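Local coordinates for putative oxidoreductase (Jannaschia sp., PDB 3C24), which is a putative oxidoreductase of uncharacterised substrate that probably binds a nicotinamide dinucleotide through its Rossmann-type domain, at residues A[11-16]-A[35-40]; A[95-100]-A[114-119]; A[145-150]-A[175-180]. All coordinates share one frame; numbering follows the deposited sequence.

Interaction 1 of 3, residues A[11-16]-A[35-40]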
ATOM      1  N   PRO A  11     -27.879  17.953 -20.445  1.00 29.10           N
ATOM      2  CA  PRO A  11     -28.046  16.537 -20.751  1.00 24.45           C
ATOM      3  C   PRO A  11     -27.638  16.239 -22.144  1.00 22.40           C
ATOM      4  O   PRO A  11     -27.907  16.969 -23.094  1.00 23.80           O
ATOM      5  CB  PRO A  11     -29.544  16.292 -20.561  1.00 26.26           C
ATOM      6  CG  PRO A  11     -30.169  17.626 -20.418  1.00 32.77           C
ATOM      7  CD  PRO A  11     -29.122  18.572 -19.956  1.00 29.61           C
ATOM      8  N   LYS A  12     -26.962  15.123 -22.242  1.00 19.86           N
ATOM      9  CA  LYS A  12     -26.459  14.621 -23.497  0.50 19.85           C
ATOM     10  C   LYS A  12     -26.951  13.210 -23.719  1.00 19.36           C
ATOM     11  O   LYS A  12     -27.296  12.522 -22.781  1.00 20.92           O
ATOM     12  CB  LYS A  12     -24.935  14.595 -23.442  0.50 21.44           C
ATOM     13  CG  LYS A  12     -24.304  15.945 -23.199  0.50 20.78           C
ATOM     14  CD  LYS A  12     -24.291  16.796 -24.454  0.50 17.78           C
ATOM     15  CE  LYS A  12     -23.703  18.166 -24.173  0.50 28.04           C
ATOM     16  NZ  LYS A  12     -24.571  19.049 -23.313  0.50 27.17           N
ATOM     17  N   THR A  13     -26.993  12.817 -24.967  1.00 17.44           N
ATOM     18  CA  THR A  13     -27.328  11.444 -25.294  1.00 18.40           C
ATOM     19  C   THR A  13     -26.013  10.660 -25.307  1.00 19.81           C
ATOM     20  O   THR A  13     -25.123  10.935 -26.080  1.00 18.41           O
ATOM     21  CB  THR A  13     -28.105  11.320 -26.585  1.00 20.32           C
ATOM     22  OG1 THR A  13     -29.372  11.977 -26.394  1.00 23.02           O
ATOM     23  CG2 THR A  13     -28.346   9.857 -26.900  1.00 21.87           C
ATOM     24  N   VAL A  14     -25.921   9.655 -24.430  1.00 16.44           N
ATOM     25  CA  VAL A  14     -24.685   8.918 -24.244  1.00 17.34           C
ATOM     26  C   VAL A  14     -24.927   7.472 -24.565  1.00 18.00           C
ATOM     27  O   VAL A  14     -25.730   6.811 -23.881  1.00 20.16           O
ATOM     28  CB  VAL A  14     -24.204   9.037 -22.795  1.00 17.52           C
ATOM     29  CG1 VAL A  14     -22.869   8.290 -22.543  1.00 17.79           C
ATOM     30  CG2 VAL A  14     -24.034  10.525 -22.342  1.00 16.81           C
ATOM     31  N   ALA A  15     -24.254   7.004 -25.622  1.00 18.14           N
ATOM     32  CA  ALA A  15     -24.290   5.606 -26.030  1.00 17.77           C
ATOM     33  C   ALA A  15     -23.098   4.915 -25.409  1.00 19.08           C
ATOM     34  O   ALA A  15     -21.958   5.424 -25.408  1.00 19.17           O
ATOM     35  CB  ALA A  15     -24.262   5.482 -27.550  1.00 19.91           C
ATOM     36  N   ILE A  16     -23.356   3.775 -24.798  1.00 16.36           N
ATOM     37  CA  ILE A  16     -22.293   2.974 -24.214  1.00 17.31           C
ATOM     38  C   ILE A  16     -22.226   1.636 -24.936  1.00 18.40           C
ATOM     39  O   ILE A  16     -23.166   0.862 -24.919  1.00 18.38           O
ATOM     40  CB  ILE A  16     -22.524   2.742 -22.722  1.00 18.43           C
ATOM     41  CG1 ILE A  16     -22.631   4.077 -21.972  1.00 23.04           C
ATOM     42  CG2 ILE A  16     -21.405   1.901 -22.111  1.00 16.85           C
ATOM     43  CD1 ILE A  16     -23.118   3.974 -20.586  1.00 24.93           C
ATOM     44  N   ALA A  35     -29.165  12.492 -15.389  1.00 24.32           N
ATOM     45  CA  ALA A  35     -30.018  13.362 -16.250  1.00 23.14           C
ATOM     46  C   ALA A  35     -29.671  13.177 -17.725  1.00 22.77           C
ATOM     47  O   ALA A  35     -30.415  13.524 -18.611  1.00 22.03           O
ATOM     48  CB  ALA A  35     -29.871  14.823 -15.876  1.00 24.09           C
ATOM     49  N   HIS A  36     -28.539  12.523 -17.974  1.00 17.83           N
ATOM     50  CA  HIS A  36     -28.169  12.214 -19.347  1.00 19.44           C
ATOM     51  C   HIS A  36     -29.057  11.126 -19.920  1.00 21.93           C
ATOM     52  O   HIS A  36     -29.626  10.332 -19.175  1.00 22.90           O
ATOM     53  CB  HIS A  36     -26.705  11.786 -19.413  1.00 20.49           C
ATOM     54  CG  HIS A  36     -25.764  12.899 -19.131  1.00 18.35           C
ATOM     55  ND1 HIS A  36     -25.741  14.038 -19.906  1.00 18.39           N
ATOM     56  CD2 HIS A  36     -24.824  13.081 -18.165  1.00 18.92           C
ATOM     57  CE1 HIS A  36     -24.842  14.879 -19.422  1.00 26.30           C
ATOM     58  NE2 HIS A  36     -24.263  14.319 -18.375  1.00 22.17           N
ATOM     59  N   HIS A  37     -29.174  11.105 -21.240  1.00 18.95           N
ATOM     60  CA  HIS A  37     -30.018  10.133 -21.955  1.00 21.34           C
ATOM     61  C   HIS A  37     -29.173   8.989 -22.405  1.00 21.01           C
ATOM     62  O   HIS A  37     -28.227   9.152 -23.109  1.00 26.27           O
ATOM     63  CB  HIS A  37     -30.741  10.739 -23.162  1.00 22.41           C
ATOM     64  CG  HIS A  37     -31.516  11.964 -22.821  1.00 30.51           C
ATOM     65  ND1 HIS A  37     -32.532  11.953 -21.893  1.00 30.67           N
ATOM     66  CD2 HIS A  37     -31.383  13.251 -23.228  1.00 34.88           C
ATOM     67  CE1 HIS A  37     -33.009  13.178 -21.758  1.00 38.64           C
ATOM     68  NE2 HIS A  37     -32.328  13.983 -22.555  1.00 28.81           N
ATOM     69  N   LEU A  38     -29.552   7.798 -21.988  1.00 21.73           N
ATOM     70  CA  LEU A  38     -28.778   6.606 -22.280  1.00 18.92           C
ATOM     71  C   LEU A  38     -29.196   5.829 -23.496  1.00 19.68           C
ATOM     72  O   LEU A  38     -30.378   5.632 -23.753  1.00 21.73           O
ATOM     73  CB  LEU A  38     -28.880   5.625 -21.082  1.00 18.18           C
ATOM     74  CG  LEU A  38     -28.259   4.227 -21.247  1.00 19.12           C
ATOM     75  CD1 LEU A  38     -26.740   4.246 -21.337  1.00 18.13           C
ATOM     76  CD2 LEU A  38     -28.695   3.300 -20.091  1.00 18.41           C
ATOM     77  N   ALA A  39     -28.201   5.357 -24.221  1.00 16.82           N
ATOM     78  CA  ALA A  39     -28.384   4.341 -25.274  1.00 17.31           C
ATOM     79  C   ALA A  39     -27.427   3.196 -24.958  1.00 18.35           C
ATOM     80  O   ALA A  39     -26.238   3.301 -25.218  1.00 19.14           O
ATOM     81  CB  ALA A  39     -28.133   4.873 -26.686  1.00 17.64           C
ATOM     82  N   ALA A  40     -27.982   2.111 -24.393  1.00 17.71           N
ATOM     83  CA  ALA A  40     -27.193   0.946 -23.970  1.00 14.87           C
ATOM     84  C   ALA A  40     -27.052   0.002 -25.111  1.00 17.70           C
ATOM     85  O   ALA A  40     -28.025  -0.670 -25.482  1.00 17.16           O
ATOM     86  CB  ALA A  40     -27.808   0.235 -22.764  1.00 13.59           C
TER
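Five hydrogen bonds join residues 11-16 to residues 35-40, four between backbones and one to a histidine ring. The ring bond comes first along the chain: Lys12 N gives its hydrogen to His36 ND1 at 2.9 Å, only 2° out of the imidazole plane, so ND1 acts as an acceptor and carries no proton. The other ring nitrogen, NE2, bonds to Asp167 OD2, and the imidazole is thereby held at both nitrogens. With CG beside the backbone N (chi1 -69°), the His36 side chain runs alongside that of Lys12, whose amino end turns back to Gly10 O. From here the strands pair in parallel, Thr13 opposite His37 and Ile16 opposite Ala40. His37 N reaches Lys12 O at 2.8 Å, and Val14 N meets His37 O at 2.7 Å, nearly along the C=O axis. Ala39 N approaches Val14 O at 2.9 Å from above the carbonyl plane, whereas Ile16 N lies in the plane of the Ala39 carbonyl, 3.0 Å from its O. Beyond the polar pairs, Ile16 CD1 touches Leu38 CD1 at 3.7 Å, and the methyls of Ala15 and Ala39 meet on the other face. These are the first two strands of a Rossmann-type beta-alpha-beta unit: connecting helix 22-33 packs on Ile16 and Leu38, helix 160-172 covers Val14 and His36, and strand 70-73 pairs with 13-17 on its other edge.

Interaction 2 of 3, residues A[95-100]-A[114-119]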
ATOM      1  N   THR A  95     -19.191  14.279 -32.736  1.00 12.98           N
ATOM      2  CA  THR A  95     -19.443  13.267 -31.726  1.00 12.80           C
ATOM      3  C   THR A  95     -18.171  13.122 -30.879  1.00 14.62           C
ATOM      4  O   THR A  95     -17.046  13.140 -31.399  1.00 14.94           O
ATOM      5  CB  THR A  95     -19.840  11.925 -32.381  1.00 11.86           C
ATOM      6  OG1 THR A  95     -21.003  12.119 -33.172  1.00 16.68           O
ATOM      7  CG2 THR A  95     -20.092  10.821 -31.315  1.00 12.92           C
ATOM      8  N   ILE A  96     -18.370  12.922 -29.580  1.00 16.05           N
ATOM      9  CA  ILE A  96     -17.283  12.685 -28.637  1.00 14.94           C
ATOM     10  C   ILE A  96     -17.171  11.171 -28.438  1.00 16.23           C
ATOM     11  O   ILE A  96     -18.086  10.540 -27.976  1.00 16.96           O
ATOM     12  CB  ILE A  96     -17.538  13.333 -27.275  1.00 15.09           C
ATOM     13  CG1 ILE A  96     -17.515  14.844 -27.380  1.00 14.88           C
ATOM     14  CG2 ILE A  96     -16.479  12.934 -26.247  1.00 16.41           C
ATOM     15  CD1 ILE A  96     -18.271  15.567 -26.165  1.00 17.43           C
ATOM     16  N   VAL A  97     -16.069  10.618 -28.903  1.00 13.69           N
ATOM     17  CA  VAL A  97     -15.712   9.197 -28.715  1.00 15.05           C
ATOM     18  C   VAL A  97     -14.836   9.140 -27.462  1.00 16.06           C
ATOM     19  O   VAL A  97     -13.710   9.725 -27.398  1.00 14.98           O
ATOM     20  CB  VAL A  97     -14.983   8.650 -29.933  1.00 15.95           C
ATOM     21  CG1 VAL A  97     -14.482   7.223 -29.642  1.00 18.25           C
ATOM     22  CG2 VAL A  97     -15.918   8.727 -31.190  1.00 17.61           C
ATOM     23  N   LEU A  98     -15.377   8.467 -26.445  1.00 16.25           N
ATOM     24  CA  LEU A  98     -14.799   8.454 -25.123  1.00 13.76           C
ATOM     25  C   LEU A  98     -14.179   7.100 -24.795  1.00 14.68           C
ATOM     26  O   LEU A  98     -14.833   6.059 -24.793  1.00 15.91           O
ATOM     27  CB  LEU A  98     -15.874   8.886 -24.129  1.00 13.59           C
ATOM     28  CG  LEU A  98     -15.462   9.601 -22.841  1.00 15.93           C
ATOM     29  CD1 LEU A  98     -16.702  10.157 -22.089  1.00 17.34           C
ATOM     30  CD2 LEU A  98     -14.631   8.683 -21.990  1.00 20.60           C
ATOM     31  N   ILE A  99     -12.873   7.179 -24.601  1.00 15.44           N
ATOM     32  CA  ILE A  99     -12.022   6.009 -24.303  0.50 15.49           C
ATOM     33  C   ILE A  99     -11.655   6.033 -22.826  1.00 15.49           C
ATOM     34  O   ILE A  99     -11.358   7.073 -22.249  1.00 16.09           O
ATOM     35  CB  ILE A  99     -10.747   5.910 -25.207  0.50 17.40           C
ATOM     36  CG1 ILE A  99     -10.995   6.313 -26.672  0.50 21.36           C
ATOM     37  CG2 ILE A  99     -10.191   4.506 -25.174  0.50 18.95           C
ATOM     38  CD1 ILE A  99     -10.620   7.782 -27.019  0.50 11.39           C
ATOM     39  N   LEU A 100     -11.690   4.855 -22.224  1.00 17.94           N
ATOM     40  CA  LEU A 100     -11.527   4.722 -20.784  1.00 18.88           C
ATOM     41  C   LEU A 100     -10.123   4.331 -20.339  1.00 17.34           C
ATOM     42  O   LEU A 100      -9.924   3.909 -19.184  1.00 18.41           O
ATOM     43  CB  LEU A 100     -12.549   3.686 -20.273  1.00 17.52           C
ATOM     44  CG  LEU A 100     -14.029   3.932 -20.637  1.00 20.09           C
ATOM     45  CD1 LEU A 100     -15.022   2.913 -19.985  1.00 22.85           C
ATOM     46  CD2 LEU A 100     -14.409   5.371 -20.293  1.00 21.22           C
ATOM     47  N   ALA A 114     -10.529  13.642 -38.239  1.00 17.71           N
ATOM     48  CA  ALA A 114     -10.305  14.976 -37.675  1.00 16.31           C
ATOM     49  C   ALA A 114     -11.500  15.681 -37.089  1.00 17.18           C
ATOM     50  O   ALA A 114     -11.358  16.469 -36.159  1.00 18.04           O
ATOM     51  CB  ALA A 114      -9.698  15.885 -38.753  1.00 17.06           C
ATOM     52  N   ASP A 115     -12.657  15.380 -37.655  1.00 16.18           N
ATOM     53  CA  ASP A 115     -13.904  16.108 -37.364  1.00 15.77           C
ATOM     54  C   ASP A 115     -14.761  15.465 -36.286  1.00 15.24           C
ATOM     55  O   ASP A 115     -15.937  15.829 -36.106  1.00 16.02           O
ATOM     56  CB  ASP A 115     -14.741  16.309 -38.613  1.00 16.07           C
ATOM     57  CG  ASP A 115     -15.347  15.007 -39.134  1.00 18.67           C
ATOM     58  OD1 ASP A 115     -14.559  14.037 -39.185  1.00 19.42           O
ATOM     59  OD2 ASP A 115     -16.534  14.998 -39.564  1.00 19.59           O
ATOM     60  N   ILE A 116     -14.125  14.624 -35.493  1.00 13.26           N
ATOM     61  CA  ILE A 116     -14.737  14.093 -34.267  1.00 13.36           C
ATOM     62  C   ILE A 116     -13.782  14.387 -33.076  1.00 13.31           C
ATOM     63  O   ILE A 116     -12.634  14.789 -33.250  1.00 15.96           O
ATOM     64  CB  ILE A 116     -15.193  12.605 -34.320  1.00 14.72           C
ATOM     65  CG1 ILE A 116     -14.030  11.632 -34.636  1.00 13.97           C
ATOM     66  CG2 ILE A 116     -16.333  12.436 -35.361  1.00 15.23           C
ATOM     67  CD1 ILE A 116     -13.154  11.229 -33.481  1.00 19.61           C
ATOM     68  N   THR A 117     -14.279  14.150 -31.870  1.00 14.27           N
ATOM     69  CA  THR A 117     -13.525  14.388 -30.654  1.00 12.23           C
ATOM     70  C   THR A 117     -13.163  13.059 -30.031  1.00 15.30           C
ATOM     71  O   THR A 117     -13.982  12.141 -30.006  1.00 14.82           O
ATOM     72  CB  THR A 117     -14.394  15.172 -29.647  1.00 15.01           C
ATOM     73  OG1 THR A 117     -14.589  16.511 -30.119  1.00 16.33           O
ATOM     74  CG2 THR A 117     -13.779  15.171 -28.226  1.00 16.00           C
ATOM     75  N   TYR A 118     -11.930  12.966 -29.570  1.00 14.00           N
ATOM     76  CA  TYR A 118     -11.460  11.843 -28.760  1.00 12.52           C
ATOM     77  C   TYR A 118     -11.172  12.402 -27.394  1.00 16.27           C
ATOM     78  O   TYR A 118     -10.416  13.377 -27.236  1.00 15.52           O
ATOM     79  CB  TYR A 118     -10.174  11.202 -29.347  1.00 13.62           C
ATOM     80  CG  TYR A 118     -10.361  10.315 -30.548  1.00 16.11           C
ATOM     81  CD1 TYR A 118     -11.230   9.275 -30.533  1.00 18.06           C
ATOM     82  CD2 TYR A 118      -9.506  10.428 -31.643  1.00 13.74           C
ATOM     83  CE1 TYR A 118     -11.355   8.441 -31.639  1.00 18.46           C
ATOM     84  CE2 TYR A 118      -9.633   9.601 -32.748  1.00 16.86           C
ATOM     85  CZ  TYR A 118     -10.524   8.607 -32.741  1.00 20.56           C
ATOM     86  OH  TYR A 118     -10.589   7.776 -33.851  1.00 17.94           O
ATOM     87  N   PHE A 119     -11.794  11.773 -26.410  1.00 15.31           N
ATOM     88  CA  PHE A 119     -11.674  12.134 -25.017  1.00 15.46           C
ATOM     89  C   PHE A 119     -11.309  10.871 -24.266  1.00 14.84           C
ATOM     90  O   PHE A 119     -11.936   9.845 -24.456  1.00 14.31           O
ATOM     91  CB  PHE A 119     -12.989  12.712 -24.512  1.00 14.95           C
ATOM     92  CG  PHE A 119     -12.905  13.296 -23.119  1.00 14.66           C
ATOM     93  CD1 PHE A 119     -13.066  12.495 -21.994  1.00 15.35           C
ATOM     94  CD2 PHE A 119     -12.712  14.636 -22.924  1.00 16.17           C
ATOM     95  CE1 PHE A 119     -12.966  13.037 -20.724  1.00 17.15           C
ATOM     96  CE2 PHE A 119     -12.626  15.152 -21.657  1.00 14.26           C
ATOM     97  CZ  PHE A 119     -12.779  14.349 -20.567  1.00 16.96           C
TER
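Val97 and Tyr118 stand side by side on one face of a parallel strand pair, while Ile96, Leu98, Thr117 and Phe119 project from the other. Tyr118 has CG anti to the carbonyl carbon (chi1 -76°), which brings Val97 CG1 to the edge of its ring, in plane, 3.9 Å from CE1. From the residue just before the strand, Ile116 CD1 sits over the centre of the same ring, 3.7 Å above the plane; Ile116 takes the crowded chi1 of 59° that puts CG1 between backbone N and carbonyl carbon. Ile99 CD1 approaches obliquely, 3.9 Å from Tyr118 CD1. On the face that carries Ile96 and Leu98, Phe119 has CG anti to the backbone N (chi1 -172°), alongside Leu98, and Phe119 CD1 lies 3.9 Å from Leu98 CG. Ile96 touches two neighbours, CG1 against Thr117 CG2 and CG2 against Phe119 CB at 3.9 Å. Four in-register backbone bonds fix this spacing, from Thr117 N to Thr95 O at 3.0 Å through to Ile99 N and Phe119 O at 2.8 Å. Helix 160-172 covers the Ile96 and Phe119 face. The contact is thus largely hydrocarbon, and Tyr118 OH bonds to Pro111 O and Thr117 OG1 to His161 ND1, so both hydroxyls keep hydrogen bonds although their residues are buried, which probably offsets the cost of burying them.

Interaction 3 of 3, residues A[145-150]-A[175-180]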
ATOM      1  N   ILE A 145     -18.618   3.778  -5.483  1.00 16.85           N
ATOM      2  CA  ILE A 145     -19.295   3.839  -4.145  1.00 14.36           C
ATOM      3  C   ILE A 145     -18.519   4.801  -3.248  1.00 17.12           C
ATOM      4  O   ILE A 145     -19.065   5.800  -2.762  1.00 14.76           O
ATOM      5  CB  ILE A 145     -19.483   2.480  -3.481  1.00 12.32           C
ATOM      6  CG1 ILE A 145     -20.187   1.529  -4.477  1.00 20.67           C
ATOM      7  CG2 ILE A 145     -20.346   2.675  -2.215  1.00 15.65           C
ATOM      8  CD1 ILE A 145     -20.199   0.090  -4.071  1.00 20.21           C
ATOM      9  N   ALA A 146     -17.226   4.493  -3.094  1.00 15.92           N
ATOM     10  CA  ALA A 146     -16.278   5.358  -2.369  1.00 15.41           C
ATOM     11  C   ALA A 146     -15.851   6.505  -3.260  1.00 17.16           C
ATOM     12  O   ALA A 146     -15.773   6.357  -4.470  1.00 17.12           O
ATOM     13  CB  ALA A 146     -15.037   4.564  -1.884  1.00 15.01           C
ATOM     14  N   LYS A 147     -15.574   7.645  -2.638  1.00 17.31           N
ATOM     15  CA  LYS A 147     -15.135   8.857  -3.347  1.00 17.25           C
ATOM     16  C   LYS A 147     -13.756   8.584  -3.976  1.00 16.44           C
ATOM     17  O   LYS A 147     -12.914   7.906  -3.393  1.00 17.89           O
ATOM     18  CB  LYS A 147     -15.043  10.063  -2.396  1.00 17.51           C
ATOM     19  CG  LYS A 147     -16.343  10.492  -1.733  1.00 23.30           C
ATOM     20  CD  LYS A 147     -16.091  11.626  -0.750  1.00 24.38           C
ATOM     21  CE  LYS A 147     -15.363  11.176   0.514  1.00 31.51           C
ATOM     22  NZ  LYS A 147     -16.128  10.130   1.291  1.00 28.47           N
ATOM     23  N   GLN A 148     -13.519   9.171  -5.152  1.00 15.97           N
ATOM     24  CA  GLN A 148     -12.232   9.062  -5.829  1.00 15.64           C
ATOM     25  C   GLN A 148     -12.033  10.271  -6.700  1.00 15.55           C
ATOM     26  O   GLN A 148     -12.996  10.949  -7.049  1.00 16.76           O
ATOM     27  CB  GLN A 148     -12.189   7.826  -6.727  1.00 18.90           C
ATOM     28  CG  GLN A 148     -13.086   7.936  -7.984  1.00 16.51           C
ATOM     29  CD  GLN A 148     -12.957   6.709  -8.880  1.00 15.15           C
ATOM     30  OE1 GLN A 148     -11.876   6.123  -9.007  1.00 18.43           O
ATOM     31  NE2 GLN A 148     -14.062   6.310  -9.517  1.00 14.63           N
ATOM     32  N   ALA A 149     -10.784  10.504  -7.043  1.00 16.65           N
ATOM     33  CA  ALA A 149     -10.427  11.485  -8.064  1.00 15.89           C
ATOM     34  C   ALA A 149     -10.334  10.738  -9.434  1.00 15.12           C
ATOM     35  O   ALA A 149     -10.262   9.508  -9.501  1.00 14.16           O
ATOM     36  CB  ALA A 149      -9.049  12.112  -7.720  1.00 16.18           C
ATOM     37  N   ILE A 150     -10.367  11.487 -10.529  1.00 16.65           N
ATOM     38  CA  ILE A 150     -10.186  10.929 -11.869  1.00 16.11           C
ATOM     39  C   ILE A 150      -9.241  11.829 -12.678  1.00 15.47           C
ATOM     40  O   ILE A 150      -8.951  12.967 -12.282  1.00 15.32           O
ATOM     41  CB  ILE A 150     -11.528  10.770 -12.617  1.00 16.83           C
ATOM     42  CG1 ILE A 150     -12.141  12.135 -12.964  1.00 15.05           C
ATOM     43  CG2 ILE A 150     -12.537   9.939 -11.761  1.00 17.50           C
ATOM     44  CD1 ILE A 150     -13.434  11.996 -13.853  1.00 17.13           C
ATOM     45  N   PRO A 175     -18.919   8.681  -6.746  1.00 17.40           N
ATOM     46  CA  PRO A 175     -18.662  10.095  -6.492  1.00 17.66           C
ATOM     47  C   PRO A 175     -17.234  10.485  -6.743  1.00 17.16           C
ATOM     48  O   PRO A 175     -16.307   9.801  -6.323  1.00 17.43           O
ATOM     49  CB  PRO A 175     -19.045  10.255  -5.004  1.00 16.56           C
ATOM     50  CG  PRO A 175     -18.836   8.922  -4.430  1.00 17.50           C
ATOM     51  CD  PRO A 175     -19.212   7.945  -5.496  1.00 15.69           C
ATOM     52  N   VAL A 176     -17.055  11.579  -7.473  1.00 16.23           N
ATOM     53  CA  VAL A 176     -15.721  12.088  -7.829  1.00 17.20           C
ATOM     54  C   VAL A 176     -15.462  13.379  -7.107  1.00 19.55           C
ATOM     55  O   VAL A 176     -16.271  14.320  -7.142  1.00 20.71           O
ATOM     56  CB  VAL A 176     -15.617  12.320  -9.383  1.00 18.73           C
ATOM     57  CG1 VAL A 176     -14.275  12.994  -9.790  1.00 18.39           C
ATOM     58  CG2 VAL A 176     -15.846  11.028 -10.144  1.00 18.00           C
ATOM     59  N   THR A 177     -14.301  13.455  -6.505  1.00 17.36           N
ATOM     60  CA  THR A 177     -13.945  14.623  -5.746  1.00 21.22           C
ATOM     61  C   THR A 177     -13.257  15.660  -6.585  1.00 23.72           C
ATOM     62  O   THR A 177     -13.515  16.838  -6.456  1.00 25.80           O
ATOM     63  CB  THR A 177     -13.023  14.242  -4.586  1.00 23.56           C
ATOM     64  OG1 THR A 177     -11.935  13.463  -5.077  1.00 23.43           O
ATOM     65  CG2 THR A 177     -13.787  13.429  -3.585  1.00 22.13           C
ATOM     66  N   ARG A 178     -12.297  15.186  -7.347  1.00 20.93           N
ATOM     67  CA  ARG A 178     -11.443  16.016  -8.204  1.00 21.82           C
ATOM     68  C   ARG A 178     -11.272  15.387  -9.578  1.00 19.11           C
ATOM     69  O   ARG A 178     -11.113  14.197  -9.684  1.00 19.98           O
ATOM     70  CB  ARG A 178     -10.021  16.112  -7.600  1.00 20.99           C
ATOM     71  CG  ARG A 178      -9.910  16.782  -6.275  1.00 30.18           C
ATOM     72  CD  ARG A 178      -8.473  16.941  -5.793  1.00 27.36           C
ATOM     73  NE  ARG A 178      -7.906  15.743  -5.179  1.00 25.71           N
ATOM     74  CZ  ARG A 178      -8.210  15.341  -3.959  1.00 40.17           C
ATOM     75  NH1 ARG A 178      -9.065  16.037  -3.222  1.00 44.96           N
ATOM     76  NH2 ARG A 178      -7.658  14.253  -3.468  1.00 45.12           N
ATOM     77  N   THR A 179     -11.297  16.238 -10.601  1.00 18.10           N
ATOM     78  CA  THR A 179     -11.025  15.848 -11.970  1.00 16.34           C
ATOM     79  C   THR A 179      -9.824  16.602 -12.468  1.00 17.10           C
ATOM     80  O   THR A 179      -9.874  17.812 -12.686  1.00 19.06           O
ATOM     81  CB  THR A 179     -12.212  16.190 -12.875  1.00 18.80           C
ATOM     82  OG1 THR A 179     -13.388  15.574 -12.318  1.00 20.02           O
ATOM     83  CG2 THR A 179     -12.019  15.675 -14.251  1.00 18.19           C
ATOM     84  N   HIS A 180      -8.756  15.845 -12.672  1.00 14.52           N
ATOM     85  CA  HIS A 180      -7.463  16.365 -13.133  1.00 14.89           C
ATOM     86  C   HIS A 180      -7.331  16.287 -14.653  1.00 14.75           C
ATOM     87  O   HIS A 180      -7.408  15.234 -15.237  1.00 16.99           O
ATOM     88  CB  HIS A 180      -6.321  15.561 -12.535  1.00 15.82           C
ATOM     89  CG  HIS A 180      -6.319  15.530 -11.037  1.00 13.87           C
ATOM     90  ND1 HIS A 180      -5.902  16.606 -10.277  1.00 19.25           N
ATOM     91  CD2 HIS A 180      -6.642  14.548 -10.171  1.00 16.83           C
ATOM     92  CE1 HIS A 180      -5.997  16.286  -8.998  1.00 19.24           C
ATOM     93  NE2 HIS A 180      -6.420  15.038  -8.905  1.00 15.86           N
TER
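Gln148 O is held by one firm donor, Thr177 N at 2.9 Å, above the carbonyl plane; Thr177 OG1, 3.4 Å away, can add at most a weak bond, its proton having another acceptor within reach. Thr177 OG1 gets there by taking the crowded position between backbone N and carbonyl carbon (chi1 51°). The CA of Val176 adds a CH contact to the same oxygen. Before this point Gln148 N binds Pro175 O; beyond it the parallel register slips by one residue, a beta bulge, so that Ile150 faces Thr179. Ile150 N then bonds to Arg178 O at 2.9 Å, and Ile150 O receives His180 N in an almost straight bond (177°). Ile150 also places its CG1 in the crowded position (chi1 68°), where it lies 3.8 Å from Thr179 CG2, while Ile150 CG2 meets Val176 CG2 at 3.8 Å across about a right angle. An alanine here would probably leave Val176 and Thr179 less tightly packed, since the CG1, CG2 and CD1 atoms that touch them would be gone. Ala149 CB lies 3.5 Å from Arg178 O. Near Ala149 the contact turns ionic: Arg178 NE forms a salt bridge and His180 NE2 a hydrogen bond with Asp226 of the second subunit. The side bearing Ile150 is mixed, its hydrocarbon contacts flanked by Thr179, whose hydroxyl bonds to Glu170; the shared carboxylate is consistent with a part in dimer assembly.

All three contacts are parallel strand pairs of one mixed seven-stranded sheet, met in series along the chain. Interaction 1 forms one outer edge of the sheet and interaction 3 the other, with interaction 2 between them. The centres of interactions 1 and 2 lie 15 Å apart, while interaction 3 is 21 and 22 Å from them; none touches another. Strands 117-123 and 148-156, antiparallel neighbours, carry the sheet from interaction 2 to interaction 3. Helix 160-172 packs against side chains of all three pairs. Interaction 1 lies in the region related to NADP-binding Rossmann proteins, whereas interaction 3 lies in the region related to the C-terminal part of phosphogluconate dehydrogenase and reaches the second subunit.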